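Local atomic coordinates of KLLA0E08119p (Kluyveromyces lactis, PDB entry 3VA7), a protein that probably catalyses the ATP-dependent, biotin-mediated carboxylation of urea to urea-1-carboxylate, this chain holding the biotin carboxylase, carboxyltransferase and biotin carrier regions of a longer multifunctional enzyme. Residues G1023-G1026 / Y1031-I1034. Numbering follows the deposited sequence.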
loop_
_atom_site.group_PDB
_atom_site.type_symbol
_atom_site.label_atom_id
_atom_site.label_comp_id
_atom_site.label_asym_id
_atom_site.label_seq_id
_atom_site.Cartn_x
_atom_site.Cartn_y
_atom_site.Cartn_z
ATOM N N GLY A 1023 -4.225 11.677 8.415
ATOM C CA GLY A 1023 -4.290 13.125 8.219
ATOM C C GLY A 1023 -4.633 13.927 9.459
ATOM O O GLY A 1023 -4.554 15.159 9.437
ATOM N N VAL A 1024 -5.003 13.247 10.545
ATOM C CA VAL A 1024 -5.256 13.935 11.831
ATOM C C VAL A 1024 -4.064 14.812 12.260
ATOM O O VAL A 1024 -2.908 14.401 12.136
ATOM C CB VAL A 1024 -5.615 12.925 12.917
ATOM C CG1 VAL A 1024 -5.502 13.525 14.283
ATOM C CG2 VAL A 1024 -7.049 12.382 12.686
ATOM N N VAL A 1025 -4.332 16.035 12.705
ATOM C CA VAL A 1025 -3.303 16.898 13.191
ATOM C C VAL A 1025 -3.281 16.875 14.709
ATOM O O VAL A 1025 -4.371 16.959 15.378
ATOM C CB VAL A 1025 -3.549 18.312 12.683
ATOM C CG1 VAL A 1025 -2.676 19.374 13.404
ATOM C CG2 VAL A 1025 -3.370 18.358 11.128
ATOM N N GLY A 1026 -2.078 16.749 15.284
ATOM C CA GLY A 1026 -1.972 16.704 16.706
ATOM C C GLY A 1026 -1.101 17.760 17.362
ATOM O O GLY A 1026 -0.270 18.432 16.695
ATOM N N TYR A 1031 4.466 20.664 20.541
ATOM C CA TYR A 1031 4.800 20.212 19.205
ATOM C C TYR A 1031 3.563 19.854 18.421
ATOM O O TYR A 1031 2.537 19.483 18.991
ATOM C CB TYR A 1031 5.836 19.038 19.205
ATOM C CG TYR A 1031 7.183 19.412 19.823
ATOM C CD1 TYR A 1031 7.512 18.973 21.119
ATOM C CD2 TYR A 1031 8.079 20.253 19.162
ATOM C CE1 TYR A 1031 8.684 19.306 21.704
ATOM C CE2 TYR A 1031 9.303 20.623 19.760
ATOM C CZ TYR A 1031 9.599 20.145 21.033
ATOM O OH TYR A 1031 10.778 20.489 21.705
ATOM N N MET A 1032 3.692 19.959 17.101
ATOM C CA MET A 1032 2.636 19.635 16.182
ATOM C C MET A 1032 3.017 18.450 15.321
ATOM O O MET A 1032 4.147 18.365 14.868
ATOM C CB MET A 1032 2.393 20.830 15.292
ATOM C CG MET A 1032 1.300 20.564 14.313
ATOM S SD MET A 1032 1.921 20.147 12.681
ATOM C CE MET A 1032 0.921 18.773 12.469
ATOM N N CYS A 1033 2.070 17.546 15.064
ATOM C CA CYS A 1033 2.290 16.435 14.118
ATOM C C CYS A 1033 1.105 16.239 13.175
ATOM O O CYS A 1033 -0.019 16.656 13.479
ATOM C CB CYS A 1033 2.558 15.135 14.843
ATOM S SG CYS A 1033 1.077 14.339 15.490
ATOM N N ILE A 1034 1.378 15.657 12.014
ATOM C CA ILE A 1034 0.360 15.194 11.094
ATOM C C ILE A 1034 0.533 13.686 11.023
ATOM O O ILE A 1034 1.630 13.209 10.737
ATOM C CB ILE A 1034 0.532 15.784 9.708
ATOM C CG1 ILE A 1034 0.290 17.284 9.773
ATOM C CG2 ILE A 1034 -0.416 15.133 8.767
ATOM C CD1 ILE A 1034 0.691 18.047 8.503
#
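A beta hairpin of the carboxyltransferase domain joins Gly1026 to Cys1033, strand 1024-1028 running antiparallel to strand 1031-1034 beside the bound urea. The axes of the two short strand segments come within 4.6 Å of each other with 167° between their directions, which fits an antiparallel ladder. Its register is fixed by Gly1026 and Cys1033, a hydrogen-bonded pair: Gly1026 N donates to Cys1033 O over 2.7 Å, and Cys1033 N returns a bond of 3.0 Å to Gly1026 O. The two bonds thus link the pair in both directions. Val1025 and Ile1034 form the next, non-hydrogen-bonded pair, where Val1025 CA also makes a CA-H...O contact of 3.3 Å to Cys1033 O.

On the face carrying Val1025 and Ile1034, the two side chains lie alongside each other, with Val1025 CG2 4.0 Å from Ile1034 CG1. The other branch of the valine, CG1, meets Met1032 CE at 3.8 Å; the methionine reaches it because its chain bends at chi2 (-100°) and again at chi3, turning the terminal methyl toward Val1025 CG1. Phe1078, from strand 1075-1081 of the same mixed sheet, touches Val1025, Met1032 and Ile1034.

Cys1033 projects from the opposite face, where it belongs to the urea pocket with residues such as Tyr1035 and Tyr1044. Gly1026, which has no side chain, leaves the sulfur lying against bare backbone. With chi1 at 79°, SG sits between its own backbone N and carbonyl carbon, and Cys1033 SG lies 4.0 Å from both Gly1026 CA and Gly1026 N.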